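Local structure of Atu0111 protein (Agrobacterium tumefaciens, 2FSQ) at residues 87-101 with 160-174. The protein is of unknown function but may be a phosphoesterase of the 2H type. Numbering follows the deposited sequence.
Sequences VFQGVIESRRALPYW and RDTFADFFGYRHPDH
An aromatic cluster in which Phe88 meets Phe167 and Tyr169 joins the edge strand 84-92 of the four-stranded antiparallel sheet, where Val87 and Phe88 form a classic beta bulge opposite Val45, to the last turns of helix 150-167 and the loop that follows, an example of helix-on-sheet packing through an aromatic side chain. With CG trans to the backbone N (chi1 -171°), the Phe88 ring reaches Phe163, Ala164 and Phe167 of the helix, with Tyr169 O and His174 CE1 at its edge. Phe163 CB covers one face, 3.9 Å from the centroid of the Phe88 ring in a CH-pi contact, while Phe88 CE2 comes within 3.6 Å of Phe167 CG, the two ring planes inclined at 46°. The Tyr169 ring is nearly parallel to that of Phe88 but slid aside, and its hydroxyl OH donates to Gln89 O at 2.7 Å. On the flank, Arg160 NH1 gives Val87 O a fairly straight bond of 2.9 Å, while its NH2 holds His174 O at 3.0 Å. Farther along, Tyr100 directs its edge at the face of His171, and one water bridges His171 NE2, Gly90 O and Tyr100 O. Apolar ring packing thus makes up much of the contact; phenol and guanidinium satisfy strand carbonyls beside it, whereas buried Tyr169 O has no hydrogen-bond partner in the model.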
loop_
_atom_site.group_PDB
_atom_site.type_symbol
_atom_site.label_atom_id
_atom_site.label_comp_id
_atom_site.label_asym_id
_atom_site.label_seq_id
_atom_site.Cartn_x
_atom_site.Cartn_y
_atom_site.Cartn_z
ATOM N N VAL A 87 -1.908 -6.824 -1.569
ATOM C CA VAL A 87 -1.743 -8.202 -1.107
ATOM C C VAL A 87 -0.422 -8.760 -1.640
ATOM O O VAL A 87 0.326 -9.392 -0.905
ATOM C CB VAL A 87 -2.902 -9.088 -1.580
ATOM C CG1 VAL A 87 -2.721 -10.546 -1.137
ATOM C CG2 VAL A 87 -4.220 -8.534 -1.029
ATOM N N PHE A 88 -0.127 -8.504 -2.915
ATOM C CA PHE A 88 1.137 -8.964 -3.515
ATOM C C PHE A 88 1.518 -8.010 -4.628
ATOM O O PHE A 88 0.736 -7.819 -5.560
ATOM C CB PHE A 88 0.976 -10.393 -4.061
ATOM C CG PHE A 88 2.270 -11.011 -4.499
ATOM C CD1 PHE A 88 3.038 -11.731 -3.604
ATOM C CD2 PHE A 88 2.718 -10.886 -5.817
ATOM C CE1 PHE A 88 4.238 -12.320 -3.992
ATOM C CE2 PHE A 88 3.933 -11.462 -6.216
ATOM C CZ PHE A 88 4.672 -12.196 -5.317
ATOM N N GLN A 89 2.691 -7.371 -4.518
ATOM C CA GLN A 89 3.139 -6.436 -5.553
ATOM C C GLN A 89 3.413 -7.169 -6.848
ATOM O O GLN A 89 4.100 -8.188 -6.843
ATOM C CB GLN A 89 4.449 -5.754 -5.168
ATOM C CG GLN A 89 4.348 -4.733 -4.071
ATOM C CD GLN A 89 5.645 -3.927 -3.926
ATOM O OE1 GLN A 89 6.467 -3.890 -4.837
ATOM N NE2 GLN A 89 5.824 -3.284 -2.778
ATOM N N GLY A 90 2.942 -6.601 -7.958
ATOM C CA GLY A 90 3.308 -7.088 -9.290
ATOM C C GLY A 90 4.563 -6.346 -9.748
ATOM O O GLY A 90 5.370 -5.882 -8.939
ATOM N N VAL A 91 4.721 -6.200 -11.053
ATOM C CA VAL A 91 5.901 -5.505 -11.584
ATOM C C VAL A 91 5.631 -4.020 -11.741
ATOM O O VAL A 91 4.480 -3.576 -11.727
ATOM C CB VAL A 91 6.394 -6.096 -12.940
ATOM C CG1 VAL A 91 6.788 -7.549 -12.759
ATOM C CG2 VAL A 91 5.321 -5.938 -14.021
ATOM N N ILE A 92 6.698 -3.246 -11.898
ATOM C CA ILE A 92 6.561 -1.806 -12.110
ATOM C C ILE A 92 7.698 -1.285 -12.987
ATOM O O ILE A 92 8.826 -1.788 -12.927
ATOM C CB ILE A 92 6.423 -1.037 -10.739
ATOM C CG1 ILE A 92 5.857 0.373 -10.942
ATOM C CG2 ILE A 92 7.755 -1.026 -9.967
ATOM C CD1 ILE A 92 5.503 1.099 -9.610
ATOM N N GLU A 93 7.388 -0.267 -13.794
ATOM C CA GLU A 93 8.309 0.278 -14.783
ATOM C C GLU A 93 9.641 0.727 -14.183
ATOM O O GLU A 93 10.694 0.620 -14.829
ATOM C CB GLU A 93 7.624 1.463 -15.464
ATOM C CG GLU A 93 8.510 2.233 -16.434
ATOM C CD GLU A 93 8.953 1.395 -17.623
ATOM O OE1 GLU A 93 8.147 0.585 -18.118
ATOM O OE2 GLU A 93 10.109 1.558 -18.064
ATOM N N SER A 94 9.563 1.228 -12.948
ATOM C CA SER A 94 10.689 1.788 -12.231
ATOM C C SER A 94 11.589 0.759 -11.551
ATOM O O SER A 94 12.578 1.141 -10.924
ATOM C CB SER A 94 10.185 2.768 -11.176
ATOM O OG SER A 94 9.153 2.171 -10.404
ATOM N N ARG A 95 11.262 -0.535 -11.670
ATOM C CA ARG A 95 12.058 -1.559 -11.006
ATOM C C ARG A 95 12.186 -2.814 -11.878
ATOM O O ARG A 95 11.660 -3.881 -11.561
ATOM C CB ARG A 95 11.520 -1.843 -9.593
ATOM C CG ARG A 95 12.482 -2.682 -8.775
ATOM C CD ARG A 95 12.329 -2.493 -7.301
ATOM N NE ARG A 95 10.975 -2.780 -6.906
ATOM C CZ ARG A 95 10.532 -2.705 -5.654
ATOM N NH1 ARG A 95 9.250 -2.976 -5.412
ATOM N NH2 ARG A 95 11.363 -2.348 -4.657
ATOM N N ARG A 96 12.915 -2.653 -12.982
ATOM C CA ARG A 96 13.075 -3.726 -13.946
ATOM C C ARG A 96 14.297 -4.549 -13.570
ATOM O O ARG A 96 15.350 -4.461 -14.210
ATOM C CB ARG A 96 13.186 -3.163 -15.354
ATOM C CG ARG A 96 11.901 -2.572 -15.840
ATOM C CD ARG A 96 12.098 -1.827 -17.148
ATOM N NE ARG A 96 10.812 -1.461 -17.742
ATOM C CZ ARG A 96 10.050 -2.294 -18.456
ATOM N NH1 ARG A 96 10.437 -3.548 -18.670
ATOM N NH2 ARG A 96 8.895 -1.866 -18.962
ATOM N N ALA A 97 14.164 -5.327 -12.497
ATOM C CA ALA A 97 15.294 -6.073 -11.951
ATOM C C ALA A 97 14.825 -7.265 -11.142
ATOM O O ALA A 97 13.790 -7.186 -10.484
ATOM C CB ALA A 97 16.122 -5.155 -11.064
ATOM N N LEU A 98 15.606 -8.349 -11.164
ATOM C CA LEU A 98 15.375 -9.467 -10.240
ATOM C C LEU A 98 15.777 -8.980 -8.848
ATOM O O LEU A 98 16.732 -8.207 -8.720
ATOM C CB LEU A 98 16.234 -10.670 -10.637
ATOM C CG LEU A 98 16.132 -11.132 -12.101
ATOM C CD1 LEU A 98 17.060 -12.299 -12.358
ATOM C CD2 LEU A 98 14.699 -11.501 -12.474
ATOM N N PRO A 99 15.105 -9.456 -7.789
ATOM C CA PRO A 99 14.017 -10.412 -7.686
ATOM C C PRO A 99 12.633 -9.763 -7.690
ATOM O O PRO A 99 11.696 -10.303 -7.073
ATOM C CB PRO A 99 14.273 -11.047 -6.320
ATOM C CG PRO A 99 14.736 -9.901 -5.503
ATOM C CD PRO A 99 15.570 -9.036 -6.451
ATOM N N TYR A 100 12.500 -8.635 -8.383
ATOM C CA TYR A 100 11.222 -7.908 -8.446
ATOM C C TYR A 100 10.528 -8.124 -9.788
ATOM O O TYR A 100 9.597 -7.399 -10.143
ATOM C CB TYR A 100 11.457 -6.407 -8.203
ATOM C CG TYR A 100 12.276 -6.118 -6.977
ATOM C CD1 TYR A 100 13.653 -5.922 -7.071
ATOM C CD2 TYR A 100 11.695 -6.129 -5.713
ATOM C CE1 TYR A 100 14.418 -5.677 -5.936
ATOM C CE2 TYR A 100 12.447 -5.906 -4.578
ATOM C CZ TYR A 100 13.810 -5.700 -4.689
ATOM O OH TYR A 100 14.541 -5.466 -3.546
ATOM N N TRP A 101 10.997 -9.129 -10.521
ATOM C CA TRP A 101 10.587 -9.396 -11.896
ATOM C C TRP A 101 10.691 -10.909 -12.089
ATOM O O TRP A 101 11.563 -11.539 -11.490
ATOM C CB TRP A 101 11.564 -8.698 -12.831
ATOM C CG TRP A 101 11.114 -8.505 -14.232
ATOM C CD1 TRP A 101 11.322 -9.350 -15.298
ATOM C CD2 TRP A 101 10.412 -7.370 -14.753
ATOM N NE1 TRP A 101 10.784 -8.805 -16.430
ATOM C CE2 TRP A 101 10.211 -7.596 -16.133
ATOM C CE3 TRP A 101 9.935 -6.175 -14.187
ATOM C CZ2 TRP A 101 9.537 -6.678 -16.949
ATOM C CZ3 TRP A 101 9.271 -5.269 -15.008
ATOM C CH2 TRP A 101 9.084 -5.523 -16.368
ATOM N N ARG A 160 -0.323 -15.074 -0.324
ATOM C CA ARG A 160 0.929 -14.502 -0.833
ATOM C C ARG A 160 1.878 -15.571 -1.330
ATOM O O ARG A 160 2.507 -15.390 -2.362
ATOM C CB ARG A 160 1.590 -13.615 0.223
ATOM C CG ARG A 160 0.902 -12.257 0.306
ATOM C CD ARG A 160 1.426 -11.381 1.441
ATOM N NE ARG A 160 2.892 -11.351 1.459
ATOM C CZ ARG A 160 3.639 -10.584 0.669
ATOM N NH1 ARG A 160 3.073 -9.773 -0.224
ATOM N NH2 ARG A 160 4.964 -10.661 0.754
ATOM N N ASP A 161 1.974 -16.684 -0.615
ATOM C CA ASP A 161 2.849 -17.762 -1.075
ATOM C C ASP A 161 2.344 -18.292 -2.412
ATOM O O ASP A 161 3.127 -18.630 -3.309
ATOM C CB ASP A 161 2.884 -18.912 -0.067
ATOM C CG ASP A 161 3.715 -18.597 1.165
ATOM O OD1 ASP A 161 4.493 -17.614 1.135
ATOM O OD2 ASP A 161 3.575 -19.335 2.175
ATOM N N THR A 162 1.025 -18.371 -2.551
ATOM C CA THR A 162 0.458 -18.864 -3.789
ATOM C C THR A 162 0.714 -17.851 -4.911
ATOM O O THR A 162 1.099 -18.228 -6.018
ATOM C CB THR A 162 -1.057 -19.180 -3.624
ATOM O OG1 THR A 162 -1.245 -20.030 -2.483
ATOM C CG2 THR A 162 -1.629 -19.881 -4.875
ATOM N N PHE A 163 0.545 -16.558 -4.627
ATOM C CA PHE A 163 0.869 -15.552 -5.628
ATOM C C PHE A 163 2.321 -15.594 -6.063
ATOM O O PHE A 163 2.604 -15.366 -7.238
ATOM C CB PHE A 163 0.519 -14.141 -5.157
ATOM C CG PHE A 163 -0.955 -13.805 -5.282
ATOM C CD1 PHE A 163 -1.636 -13.957 -6.496
ATOM C CD2 PHE A 163 -1.643 -13.304 -4.198
ATOM C CE1 PHE A 163 -2.996 -13.628 -6.590
ATOM C CE2 PHE A 163 -2.973 -12.968 -4.278
ATOM C CZ PHE A 163 -3.664 -13.142 -5.464
ATOM N N ALA A 164 3.230 -15.880 -5.135
ATOM C CA ALA A 164 4.652 -15.948 -5.487
ATOM C C ALA A 164 4.873 -17.021 -6.540
ATOM O O ALA A 164 5.651 -16.830 -7.464
ATOM C CB ALA A 164 5.506 -16.209 -4.251
ATOM N N ASP A 165 4.170 -18.145 -6.417
ATOM C CA ASP A 165 4.256 -19.202 -7.427
ATOM C C ASP A 165 3.755 -18.736 -8.790
ATOM O O ASP A 165 4.378 -19.005 -9.813
ATOM C CB ASP A 165 3.474 -20.439 -6.979
ATOM C CG ASP A 165 4.137 -21.167 -5.832
ATOM O OD1 ASP A 165 5.359 -20.995 -5.628
ATOM O OD2 ASP A 165 3.427 -21.921 -5.124
ATOM N N PHE A 166 2.614 -18.050 -8.813
ATOM C CA PHE A 166 2.068 -17.539 -10.077
ATOM C C PHE A 166 2.880 -16.407 -10.703
ATOM O O PHE A 166 3.057 -16.337 -11.915
ATOM C CB PHE A 166 0.595 -17.129 -9.896
ATOM C CG PHE A 166 -0.358 -18.303 -9.895
ATOM C CD1 PHE A 166 -0.471 -19.131 -8.783
ATOM C CD2 PHE A 166 -1.118 -18.588 -11.021
ATOM C CE1 PHE A 166 -1.351 -20.211 -8.780
ATOM C CE2 PHE A 166 -2.003 -19.673 -11.025
ATOM C CZ PHE A 166 -2.107 -20.483 -9.917
ATOM N N PHE A 167 3.379 -15.509 -9.866
ATOM C CA PHE A 167 4.140 -14.364 -10.363
ATOM C C PHE A 167 5.583 -14.726 -10.705
ATOM O O PHE A 167 6.209 -14.048 -11.523
ATOM C CB PHE A 167 4.073 -13.208 -9.358
ATOM C CG PHE A 167 2.828 -12.378 -9.482
ATOM C CD1 PHE A 167 2.874 -11.150 -10.129
ATOM C CD2 PHE A 167 1.603 -12.816 -8.956
ATOM C CE1 PHE A 167 1.730 -10.355 -10.263
ATOM C CE2 PHE A 167 0.451 -12.021 -9.085
ATOM C CZ PHE A 167 0.519 -10.794 -9.742
ATOM N N GLY A 168 6.094 -15.778 -10.067
ATOM C CA GLY A 168 7.422 -16.314 -10.372
ATOM C C GLY A 168 8.577 -15.525 -9.783
ATOM O O GLY A 168 9.692 -15.579 -10.295
ATOM N N TYR A 169 8.327 -14.824 -8.680
ATOM C CA TYR A 169 9.385 -14.187 -7.902
ATOM C C TYR A 169 8.879 -13.980 -6.493
ATOM O O TYR A 169 7.671 -14.093 -6.225
ATOM C CB TYR A 169 9.815 -12.826 -8.493
ATOM C CG TYR A 169 8.671 -11.830 -8.597
ATOM C CD1 TYR A 169 8.208 -11.133 -7.474
ATOM C CD2 TYR A 169 8.058 -11.583 -9.809
ATOM C CE1 TYR A 169 7.157 -10.222 -7.577
ATOM C CE2 TYR A 169 7.018 -10.686 -9.917
ATOM C CZ TYR A 169 6.578 -10.003 -8.803
ATOM O OH TYR A 169 5.540 -9.127 -8.952
ATOM N N ARG A 170 9.826 -13.702 -5.596
ATOM C CA ARG A 170 9.567 -13.294 -4.209
ATOM C C ARG A 170 10.497 -12.127 -3.898
ATOM O O ARG A 170 11.686 -12.152 -4.262
ATOM C CB ARG A 170 9.868 -14.431 -3.216
ATOM C CG ARG A 170 8.822 -15.530 -3.144
ATOM C CD ARG A 170 9.286 -16.717 -2.295
ATOM N NE ARG A 170 8.234 -17.724 -2.146
ATOM C CZ ARG A 170 7.845 -18.246 -0.987
ATOM N NH1 ARG A 170 8.427 -17.886 0.148
ATOM N NH2 ARG A 170 6.876 -19.150 -0.964
ATOM N N HIS A 171 9.968 -11.108 -3.226
ATOM C CA HIS A 171 10.823 -10.010 -2.746
ATOM C C HIS A 171 11.581 -10.447 -1.486
ATOM O O HIS A 171 11.185 -11.408 -0.822
ATOM C CB HIS A 171 9.973 -8.784 -2.424
ATOM C CG HIS A 171 9.323 -8.163 -3.618
ATOM N ND1 HIS A 171 8.636 -6.968 -3.547
ATOM C CD2 HIS A 171 9.248 -8.567 -4.916
ATOM C CE1 HIS A 171 8.176 -6.659 -4.747
ATOM N NE2 HIS A 171 8.541 -7.602 -5.599
ATOM N N PRO A 172 12.681 -9.746 -1.162
ATOM C CA PRO A 172 13.425 -10.066 0.071
ATOM C C PRO A 172 12.578 -10.083 1.347
ATOM O O PRO A 172 12.814 -10.902 2.230
ATOM C CB PRO A 172 14.495 -8.956 0.127
ATOM C CG PRO A 172 14.750 -8.693 -1.338
ATOM C CD PRO A 172 13.374 -8.711 -1.963
ATOM N N ASP A 173 11.584 -9.208 1.428
ATOM C CA ASP A 173 10.745 -9.155 2.627
ATOM C C ASP A 173 9.516 -10.081 2.548
ATOM O O ASP A 173 8.574 -9.902 3.313
ATOM C CB ASP A 173 10.295 -7.706 2.897
ATOM C CG ASP A 173 9.290 -7.207 1.885
ATOM O OD1 ASP A 173 9.053 -7.933 0.899
ATOM O OD2 ASP A 173 8.714 -6.112 2.078
ATOM N N HIS A 174 9.513 -11.056 1.635
ATOM C CA HIS A 174 8.288 -11.826 1.381
ATOM C C HIS A 174 7.640 -12.351 2.660
ATOM O O HIS A 174 6.434 -12.193 2.864
ATOM C CB HIS A 174 8.533 -12.976 0.402
ATOM C CG HIS A 174 7.304 -13.774 0.107
ATOM N ND1 HIS A 174 6.418 -13.444 -0.900
ATOM C CD2 HIS A 174 6.790 -14.867 0.721
ATOM C CE1 HIS A 174 5.425 -14.322 -0.911
ATOM N NE2 HIS A 174 5.621 -15.187 0.073
HETATM O O HOH W 1 4.336 -8.122 -2.255
HETATM O O HOH W 2 7.807 -6.794 -8.157
#